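Local coordinates for protein N-acyl-D-glutamate deacylase (Bordetella bronchiseptica, PDB 3GIP) that probably hydrolyses the amide bond of N-acyl-D-glutamate, releasing the acyl group, as a zinc-binding enzyme of the amidohydrolase superfamily, at residues A[16-24]-A[397-406]; A[348-356]-A[384-395]. All coordinates share one frame; numbering follows the deposited sequence.

Contact 1. Residues A[16-24]-A[397-406]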
loop_
_atom_site.group_PDB
_atom_site.type_symbol
_atom_site.label_atom_id
_atom_site.label_comp_id
_atom_site.label_asym_id
_atom_site.label_seq_id
_atom_site.Cartn_x
_atom_site.Cartn_y
_atom_site.Cartn_z
ATOM N N ILE A 16 -7.247 -3.838 -24.875
ATOM C CA ILE A 16 -6.056 -3.698 -24.060
ATOM C C ILE A 16 -5.730 -2.272 -23.636
ATOM O O ILE A 16 -5.671 -1.367 -24.463
ATOM C CB ILE A 16 -4.815 -4.235 -24.805
ATOM C CG1 ILE A 16 -4.967 -5.732 -25.079
ATOM C CG2 ILE A 16 -3.556 -3.952 -23.995
ATOM C CD1 ILE A 16 -4.895 -6.594 -23.853
ATOM N N ILE A 17 -5.543 -2.086 -22.334
ATOM C CA ILE A 17 -5.105 -0.809 -21.780
ATOM C C ILE A 17 -3.805 -1.300 -21.151
ATOM O O ILE A 17 -3.805 -1.905 -20.078
ATOM C CB ILE A 17 -6.084 -0.248 -20.723
ATOM C CG1 ILE A 17 -7.354 0.242 -21.425
ATOM C CG2 ILE A 17 -5.430 0.903 -19.959
ATOM C CD1 ILE A 17 -8.305 1.029 -20.542
ATOM N N ASP A 18 -2.700 -1.063 -21.856
ATOM C CA ASP A 18 -1.391 -1.558 -21.440
ATOM C C ASP A 18 -0.629 -0.854 -20.331
ATOM O O ASP A 18 0.473 -1.281 -19.982
ATOM C CB ASP A 18 -0.476 -1.679 -22.666
ATOM C CG ASP A 18 -0.276 -0.356 -23.384
ATOM O OD1 ASP A 18 -0.465 0.709 -22.755
ATOM O OD2 ASP A 18 0.087 -0.380 -24.582
ATOM N N GLY A 19 -1.195 0.213 -19.777
ATOM C CA GLY A 19 -0.519 0.917 -18.703
ATOM C C GLY A 19 0.352 2.087 -19.127
ATOM O O GLY A 19 0.825 2.842 -18.280
ATOM N N THR A 20 0.559 2.248 -20.432
ATOM C CA THR A 20 1.396 3.335 -20.946
ATOM C C THR A 20 0.643 4.652 -21.089
ATOM O O THR A 20 1.251 5.700 -21.324
ATOM C CB THR A 20 1.960 2.998 -22.333
ATOM O OG1 THR A 20 0.878 2.899 -23.266
ATOM C CG2 THR A 20 2.724 1.683 -22.297
ATOM N N GLY A 21 -0.676 4.593 -20.951
ATOM C CA GLY A 21 -1.490 5.786 -21.095
ATOM C C GLY A 21 -2.040 5.885 -22.505
ATOM O O GLY A 21 -2.896 6.723 -22.793
ATOM N N ALA A 22 -1.557 5.021 -23.391
ATOM C CA ALA A 22 -2.018 5.029 -24.775
ATOM C C ALA A 22 -3.481 4.602 -24.839
ATOM O O ALA A 22 -3.965 3.892 -23.965
ATOM C CB ALA A 22 -1.158 4.092 -25.618
ATOM N N PRO A 23 -4.208 5.038 -25.880
ATOM C CA PRO A 23 -5.622 4.669 -26.012
ATOM C C PRO A 23 -5.838 3.157 -26.043
ATOM O O PRO A 23 -5.037 2.421 -26.618
ATOM C CB PRO A 23 -6.025 5.324 -27.330
ATOM C CG PRO A 23 -5.138 6.533 -27.392
ATOM C CD PRO A 23 -3.807 5.976 -26.942
ATOM N N ARG A 24 -6.924 2.701 -25.428
ATOM C CA ARG A 24 -7.246 1.278 -25.401
ATOM C C ARG A 24 -7.316 0.756 -26.836
ATOM O O ARG A 24 -7.776 1.459 -27.741
ATOM C CB ARG A 24 -8.587 1.060 -24.694
ATOM C CG ARG A 24 -9.783 1.659 -25.423
ATOM C CD ARG A 24 -11.005 1.713 -24.521
ATOM N NE ARG A 24 -10.840 2.707 -23.466
ATOM C CZ ARG A 24 -11.709 2.905 -22.480
ATOM N NH1 ARG A 24 -12.813 2.173 -22.409
ATOM N NH2 ARG A 24 -11.476 3.843 -21.572
ATOM N N LEU A 397 -9.893 6.101 -18.077
ATOM C CA LEU A 397 -9.566 4.776 -17.581
ATOM C C LEU A 397 -8.098 4.484 -17.911
ATOM O O LEU A 397 -7.375 3.902 -17.098
ATOM C CB LEU A 397 -10.486 3.738 -18.229
ATOM C CG LEU A 397 -10.363 2.297 -17.725
ATOM C CD1 LEU A 397 -10.561 2.256 -16.212
ATOM C CD2 LEU A 397 -11.404 1.429 -18.419
ATOM N N GLU A 398 -7.656 4.900 -19.096
ATOM C CA GLU A 398 -6.270 4.686 -19.496
ATOM C C GLU A 398 -5.309 5.379 -18.535
ATOM O O GLU A 398 -4.270 4.823 -18.176
ATOM C CB GLU A 398 -6.027 5.195 -20.923
ATOM C CG GLU A 398 -6.594 4.290 -22.014
ATOM C CD GLU A 398 -8.020 4.630 -22.413
ATOM O OE1 GLU A 398 -8.736 5.283 -21.625
ATOM O OE2 GLU A 398 -8.431 4.226 -23.522
ATOM N N GLN A 399 -5.650 6.597 -18.123
ATOM C CA GLN A 399 -4.802 7.332 -17.195
ATOM C C GLN A 399 -4.813 6.678 -15.816
ATOM O O GLN A 399 -3.773 6.564 -15.167
ATOM C CB GLN A 399 -5.267 8.789 -17.077
ATOM C CG GLN A 399 -5.049 9.618 -18.333
ATOM C CD GLN A 399 -5.604 11.028 -18.204
ATOM O OE1 GLN A 399 -6.792 11.221 -17.933
ATOM N NE2 GLN A 399 -4.745 12.023 -18.404
ATOM N N ALA A 400 -5.985 6.241 -15.371
ATOM C CA ALA A 400 -6.101 5.616 -14.057
ATOM C C ALA A 400 -5.323 4.307 -13.990
ATOM O O ALA A 400 -4.627 4.042 -13.009
ATOM C CB ALA A 400 -7.570 5.379 -13.716
ATOM N N VAL A 401 -5.440 3.486 -15.028
ATOM C CA VAL A 401 -4.714 2.221 -15.046
ATOM C C VAL A 401 -3.214 2.487 -14.959
ATOM O O VAL A 401 -2.488 1.753 -14.296
ATOM C CB VAL A 401 -5.034 1.405 -16.320
ATOM C CG1 VAL A 401 -4.102 0.200 -16.425
ATOM C CG2 VAL A 401 -6.483 0.934 -16.272
ATOM N N ALA A 402 -2.751 3.548 -15.614
ATOM C CA ALA A 402 -1.334 3.883 -15.562
ATOM C C ALA A 402 -0.914 4.178 -14.120
ATOM O O ALA A 402 0.175 3.795 -13.696
ATOM C CB ALA A 402 -1.042 5.084 -16.461
ATOM N N ARG A 403 -1.777 4.850 -13.361
ATOM C CA ARG A 403 -1.468 5.174 -11.969
ATOM C C ARG A 403 -1.363 3.931 -11.096
ATOM O O ARG A 403 -0.698 3.946 -10.057
ATOM C CB ARG A 403 -2.554 6.069 -11.359
ATOM C CG ARG A 403 -2.778 7.379 -12.068
ATOM C CD ARG A 403 -1.510 8.215 -12.121
ATOM N NE ARG A 403 -1.816 9.554 -12.606
ATOM C CZ ARG A 403 -2.414 10.489 -11.874
ATOM N NH1 ARG A 403 -2.755 10.238 -10.614
ATOM N NH2 ARG A 403 -2.708 11.663 -12.417
ATOM N N MET A 404 -2.032 2.863 -11.518
ATOM C CA MET A 404 -2.067 1.610 -10.764
ATOM C C MET A 404 -1.055 0.589 -11.233
ATOM O O MET A 404 -0.881 -0.444 -10.586
ATOM C CB MET A 404 -3.438 0.954 -10.900
ATOM C CG MET A 404 -4.609 1.825 -10.542
ATOM S SD MET A 404 -6.164 0.996 -10.924
ATOM C CE MET A 404 -7.280 2.010 -9.938
ATOM N N THR A 405 -0.395 0.861 -12.351
ATOM C CA THR A 405 0.533 -0.109 -12.907
ATOM C C THR A 405 1.910 0.435 -13.277
ATOM O O THR A 405 2.881 0.232 -12.547
ATOM C CB THR A 405 -0.106 -0.780 -14.145
ATOM O OG1 THR A 405 -0.439 0.225 -15.117
ATOM C CG2 THR A 405 -1.388 -1.519 -13.749
ATOM N N ALA A 406 1.996 1.127 -14.406
ATOM C CA ALA A 406 3.267 1.670 -14.859
ATOM C C ALA A 406 3.910 2.649 -13.882
ATOM O O ALA A 406 5.110 2.570 -13.638
ATOM C CB ALA A 406 3.097 2.334 -16.217
HETATM O O HOH W 1 -2.646 2.875 -19.535
#

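Contact 2. Residues A[348-356]-A[384-395]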
loop_
_atom_site.group_PDB
_atom_site.type_symbol
_atom_site.label_atom_id
_atom_site.label_comp_id
_atom_site.label_asym_id
_atom_site.label_seq_id
_atom_site.Cartn_x
_atom_site.Cartn_y
_atom_site.Cartn_z
ATOM N N GLU A 348 -13.772 14.531 0.844
ATOM C CA GLU A 348 -13.703 13.699 -0.353
ATOM C C GLU A 348 -13.278 14.476 -1.596
ATOM O O GLU A 348 -12.581 13.940 -2.453
ATOM C CB GLU A 348 -15.049 13.024 -0.622
ATOM C CG GLU A 348 -14.984 11.969 -1.720
ATOM C CD GLU A 348 -16.351 11.454 -2.130
ATOM O OE1 GLU A 348 -17.214 11.277 -1.245
ATOM O OE2 GLU A 348 -16.559 11.212 -3.339
ATOM N N ASP A 349 -13.695 15.731 -1.713
ATOM C CA ASP A 349 -13.305 16.501 -2.890
ATOM C C ASP A 349 -11.797 16.701 -2.919
ATOM O O ASP A 349 -11.195 16.760 -3.989
ATOM C CB ASP A 349 -14.005 17.866 -2.926
ATOM C CG ASP A 349 -15.490 17.754 -3.198
ATOM O OD1 ASP A 349 -15.905 16.792 -3.880
ATOM O OD2 ASP A 349 -16.242 18.643 -2.744
ATOM N N GLU A 350 -11.188 16.808 -1.740
ATOM C CA GLU A 350 -9.745 16.985 -1.655
ATOM C C GLU A 350 -9.033 15.669 -1.963
ATOM O O GLU A 350 -7.994 15.665 -2.625
ATOM C CB GLU A 350 -9.341 17.486 -0.266
ATOM C CG GLU A 350 -7.837 17.654 -0.094
ATOM C CD GLU A 350 -7.491 18.709 0.931
ATOM O OE1 GLU A 350 -8.085 18.686 2.027
ATOM O OE2 GLU A 350 -6.622 19.559 0.642
ATOM N N VAL A 351 -9.581 14.560 -1.473
ATOM C CA VAL A 351 -8.990 13.253 -1.741
ATOM C C VAL A 351 -8.915 13.090 -3.253
ATOM O O VAL A 351 -7.909 12.633 -3.800
ATOM C CB VAL A 351 -9.855 12.106 -1.176
ATOM C CG1 VAL A 351 -9.227 10.767 -1.528
ATOM C CG2 VAL A 351 -9.993 12.245 0.334
ATOM N N LYS A 352 -9.992 13.476 -3.929
ATOM C CA LYS A 352 -10.060 13.383 -5.377
ATOM C C LYS A 352 -9.032 14.281 -6.065
ATOM O O LYS A 352 -8.409 13.870 -7.048
ATOM C CB LYS A 352 -11.478 13.729 -5.853
ATOM C CG LYS A 352 -12.513 12.666 -5.502
ATOM C CD LYS A 352 -13.915 13.092 -5.926
ATOM C CE LYS A 352 -14.901 11.946 -5.802
ATOM N NZ LYS A 352 -16.291 12.383 -6.122
ATOM N N ARG A 353 -8.847 15.501 -5.560
ATOM C CA ARG A 353 -7.874 16.412 -6.160
ATOM C C ARG A 353 -6.454 15.880 -6.002
ATOM O O ARG A 353 -5.622 16.018 -6.900
ATOM C CB ARG A 353 -7.951 17.805 -5.525
ATOM C CG ARG A 353 -9.219 18.578 -5.829
ATOM C CD ARG A 353 -9.006 20.068 -5.570
ATOM N NE ARG A 353 -8.688 20.368 -4.174
ATOM C CZ ARG A 353 -9.589 20.452 -3.198
ATOM N NH1 ARG A 353 -10.873 20.262 -3.461
ATOM N NH2 ARG A 353 -9.209 20.728 -1.956
ATOM N N ILE A 354 -6.177 15.285 -4.847
ATOM C CA ILE A 354 -4.854 14.733 -4.589
ATOM C C ILE A 354 -4.602 13.580 -5.554
ATOM O O ILE A 354 -3.514 13.466 -6.120
ATOM C CB ILE A 354 -4.737 14.238 -3.131
ATOM C CG1 ILE A 354 -4.823 15.438 -2.186
ATOM C CG2 ILE A 354 -3.412 13.495 -2.929
ATOM C CD1 ILE A 354 -4.901 15.066 -0.719
ATOM N N PHE A 355 -5.612 12.739 -5.758
ATOM C CA PHE A 355 -5.469 11.616 -6.672
ATOM C C PHE A 355 -5.153 12.100 -8.086
ATOM O O PHE A 355 -4.435 11.438 -8.830
ATOM C CB PHE A 355 -6.741 10.763 -6.704
ATOM C CG PHE A 355 -6.688 9.647 -7.709
ATOM C CD1 PHE A 355 -5.664 8.703 -7.658
ATOM C CD2 PHE A 355 -7.626 9.562 -8.732
ATOM C CE1 PHE A 355 -5.576 7.692 -8.615
ATOM C CE2 PHE A 355 -7.546 8.553 -9.693
ATOM C CZ PHE A 355 -6.518 7.620 -9.633
ATOM N N GLN A 356 -5.688 13.258 -8.456
ATOM C CA GLN A 356 -5.443 13.792 -9.788
ATOM C C GLN A 356 -4.000 14.230 -10.009
ATOM O O GLN A 356 -3.575 14.401 -11.150
ATOM C CB GLN A 356 -6.390 14.960 -10.070
ATOM C CG GLN A 356 -7.821 14.517 -10.290
ATOM C CD GLN A 356 -8.746 15.676 -10.595
ATOM O OE1 GLN A 356 -8.856 16.615 -9.810
ATOM N NE2 GLN A 356 -9.418 15.613 -11.740
ATOM N N VAL A 384 -11.714 3.233 -7.115
ATOM C CA VAL A 384 -11.122 4.257 -7.964
ATOM C C VAL A 384 -11.685 4.102 -9.377
ATOM O O VAL A 384 -12.120 5.076 -9.985
ATOM C CB VAL A 384 -9.580 4.151 -8.013
ATOM C CG1 VAL A 384 -9.027 5.056 -9.109
ATOM C CG2 VAL A 384 -8.994 4.559 -6.657
ATOM N N LEU A 385 -11.703 2.875 -9.893
ATOM C CA LEU A 385 -12.208 2.646 -11.244
ATOM C C LEU A 385 -13.691 2.956 -11.405
ATOM O O LEU A 385 -14.108 3.482 -12.435
ATOM C CB LEU A 385 -11.944 1.204 -11.672
ATOM C CG LEU A 385 -10.464 0.818 -11.682
ATOM C CD1 LEU A 385 -10.331 -0.636 -12.093
ATOM C CD2 LEU A 385 -9.696 1.723 -12.636
ATOM N N GLY A 386 -14.481 2.634 -10.389
ATOM C CA GLY A 386 -15.909 2.880 -10.476
ATOM C C GLY A 386 -16.384 4.252 -10.037
ATOM O O GLY A 386 -17.160 4.893 -10.743
ATOM N N ARG A 387 -15.919 4.708 -8.879
ATOM C CA ARG A 387 -16.342 5.996 -8.330
ATOM C C ARG A 387 -15.546 7.193 -8.846
ATOM O O ARG A 387 -16.122 8.211 -9.230
ATOM C CB ARG A 387 -16.263 5.933 -6.797
ATOM C CG ARG A 387 -16.814 7.138 -6.028
ATOM C CD ARG A 387 -16.633 6.897 -4.523
ATOM N NE ARG A 387 -17.139 7.975 -3.672
ATOM C CZ ARG A 387 -18.409 8.107 -3.301
ATOM N NH1 ARG A 387 -19.320 7.231 -3.708
ATOM N NH2 ARG A 387 -18.768 9.107 -2.504
ATOM N N TYR A 388 -14.222 7.081 -8.862
ATOM C CA TYR A 388 -13.390 8.192 -9.311
ATOM C C TYR A 388 -13.263 8.322 -10.824
ATOM O O TYR A 388 -13.183 9.432 -11.353
ATOM C CB TYR A 388 -11.998 8.089 -8.666
ATOM C CG TYR A 388 -11.967 8.469 -7.196
ATOM C CD1 TYR A 388 -13.143 8.572 -6.450
ATOM C CD2 TYR A 388 -10.757 8.725 -6.547
ATOM C CE1 TYR A 388 -13.118 8.924 -5.097
ATOM C CE2 TYR A 388 -10.723 9.076 -5.192
ATOM C CZ TYR A 388 -11.905 9.174 -4.476
ATOM O OH TYR A 388 -11.883 9.527 -3.140
ATOM N N VAL A 389 -13.264 7.196 -11.526
ATOM C CA VAL A 389 -13.139 7.227 -12.973
ATOM C C VAL A 389 -14.488 7.215 -13.690
ATOM O O VAL A 389 -14.869 8.210 -14.310
ATOM C CB VAL A 389 -12.271 6.052 -13.478
ATOM C CG1 VAL A 389 -12.234 6.036 -15.001
ATOM C CG2 VAL A 389 -10.857 6.190 -12.925
ATOM N N ARG A 390 -15.225 6.114 -13.596
ATOM C CA ARG A 390 -16.507 6.035 -14.294
ATOM C C ARG A 390 -17.538 7.057 -13.823
ATOM O O ARG A 390 -18.181 7.719 -14.644
ATOM C CB ARG A 390 -17.104 4.626 -14.186
ATOM C CG ARG A 390 -18.346 4.441 -15.067
ATOM C CD ARG A 390 -18.870 3.016 -15.033
ATOM N NE ARG A 390 -19.214 2.603 -13.677
ATOM C CZ ARG A 390 -18.553 1.685 -12.979
ATOM N NH1 ARG A 390 -17.503 1.065 -13.507
ATOM N NH2 ARG A 390 -18.940 1.394 -11.744
ATOM N N GLU A 391 -17.695 7.191 -12.511
ATOM C CA GLU A 391 -18.676 8.122 -11.961
ATOM C C GLU A 391 -18.269 9.596 -11.950
ATOM O O GLU A 391 -19.009 10.449 -12.444
ATOM C CB GLU A 391 -19.069 7.684 -10.544
ATOM C CG GLU A 391 -19.972 6.453 -10.514
ATOM C CD GLU A 391 -20.189 5.888 -9.117
ATOM O OE1 GLU A 391 -19.955 6.607 -8.120
ATOM O OE2 GLU A 391 -20.612 4.715 -9.016
ATOM N N ALA A 392 -17.096 9.902 -11.404
ATOM C CA ALA A 392 -16.648 11.289 -11.312
ATOM C C ALA A 392 -15.857 11.807 -12.512
ATOM O O ALA A 392 -15.659 13.017 -12.649
ATOM C CB ALA A 392 -15.827 11.473 -10.038
ATOM N N ARG A 393 -15.395 10.897 -13.364
ATOM C CA ARG A 393 -14.618 11.265 -14.546
ATOM C C ARG A 393 -13.414 12.141 -14.203
ATOM O O ARG A 393 -13.120 13.109 -14.906
ATOM C CB ARG A 393 -15.513 11.986 -15.559
ATOM C CG ARG A 393 -16.654 11.126 -16.072
ATOM C CD ARG A 393 -16.108 9.851 -16.691
ATOM N NE ARG A 393 -17.159 8.940 -17.132
ATOM C CZ ARG A 393 -16.933 7.718 -17.598
ATOM N NH1 ARG A 393 -15.691 7.256 -17.683
ATOM N NH2 ARG A 393 -17.946 6.956 -17.980
ATOM N N LEU A 394 -12.712 11.791 -13.128
ATOM C CA LEU A 394 -11.542 12.554 -12.698
ATOM C C LEU A 394 -10.390 12.432 -13.686
ATOM O O LEU A 394 -9.534 13.309 -13.763
ATOM C CB LEU A 394 -11.083 12.092 -11.314
ATOM C CG LEU A 394 -12.048 12.356 -10.161
ATOM C CD1 LEU A 394 -11.438 11.822 -8.872
ATOM C CD2 LEU A 394 -12.327 13.848 -10.047
ATOM N N MET A 395 -10.362 11.323 -14.417
ATOM C CA MET A 395 -9.354 11.069 -15.442
ATOM C C MET A 395 -9.883 9.911 -16.278
ATOM O O MET A 395 -10.901 9.317 -15.932
ATOM C CB MET A 395 -7.989 10.718 -14.819
ATOM C CG MET A 395 -7.957 9.451 -13.980
ATOM S SD MET A 395 -6.315 9.177 -13.248
ATOM C CE MET A 395 -6.246 10.532 -12.072
HETATM O O HOH W 2 -17.580 10.104 -7.521
#

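Contact 1. Residues A[16-24]-A[397-406]
E398 OE2 is gripped twice by R24: the backbone N of R24 donates along its anti lone pair, while R24 NE reaches it at 2.8 Å from above the carboxylate plane in an almost straight bond (176°). R24 NH2 takes E398 OE1 at 3.1 Å, completing a side-on, two-nitrogen salt bridge that ties the loop between strands 15-16 and 25-26 to helix 397-404 of the amidohydrolase TIM-barrel fold. Carboxylate and guanidinium planes stand 49° apart, although both oxygens lie close to the guanidinium plane. A bend about the CB-CG bond of E398 (chi2 90°) swings the carboxylate toward R24, and CG rests against A22 O.

Next to the ion pair lies an apolar layer. I17 CD1 touches L397 CG at 3.7 Å and also lies over one face of the R24 guanidinium, displaced toward its rim; I17 CG2 packs against V401 CB at the same distance. I17 also touches I57 of strand 57-64.

The loop keeps its shape through an Asx turn, D18 OD1 accepting from T20 N, followed by an ST turn from T20 OG1 to A22 N. G19 passes close to the helix, its O 3.1 Å from A406 CB and also against A402 CB. A single water bridges loop and helix nearby, accepting from G21 N and donating to E398 O at 2.9 Å.

Contact 2. Residues A[348-356]-A[384-395]
With CG anti to the backbone N (chi1 -171°), E348 extends toward R387, its CG likewise anti to the backbone N (chi1 -174°) and its chain extended on to NE; the two side chains approach from opposite directions. They join helix 348-356 to helix 376-391 of the TIM-barrel-type amidohydrolase fold; the axes of 348-356 and 384-391 cross at -85°, 11.9 Å apart at closest approach. R387 NH2 donates to E348 OE1 at 3.0 Å, on the syn side but tilted out of the carboxylate plane, and E348 OE1 lies in the guanidinium plane; the bond from R387 NE to E348 OE2 is weak. K352 NZ also meets E348 OE2, weakly, so one carboxylate serves two cations and probably eases their mutual repulsion. A water links K352 NZ to R387 O.

Y388 is the knob in a hole formed by E348, V351, K352 and F355. K352 CG lies over one ring face, 3.9 Å from the centroid of Y388, a CH-pi contact, while V351 CG1 and F355 CD2 come in at the ring edge. Y388 OH is buried against V351 CG1 and finds no hydrogen-bond partner.

Deeper in, F355 CZ packs on V384 CG1 at 3.6 Å. M395 SD lies obliquely 4.6 Å from the centroid of the F355 ring, a Met-aromatic contact, and its CE touches F355 CE2 at 3.4 Å. L394 CD1 fits against K352 CB and CG. At the far end, Q356 NE2 donates to L394 O at 3.1 Å, in the carbonyl plane and on a lone pair.

The two contacts are neighbours, their centres about 15 Å apart. Contact 1, fastening a loop near the N-terminus to helix 397-404, is the more exposed, with loop residues at the surface and a two-nitrogen salt bridge beside aliphatic packing. Contact 2 crosses two helices closer in sequence; none of its touching residues is fully exposed, and its partly weak salt-bridge network borders buried Y388, F355 and M395. Helices 376-391 and 397-404 follow each other in the chain and pack directly, A400 CB on V389 CG2 and M404 CE on V384 CG1. R403 reaches F355 O and Q356 O by probable hydrogen bonds, joining helix 397-404 to the F355-Q356 end of 348-356.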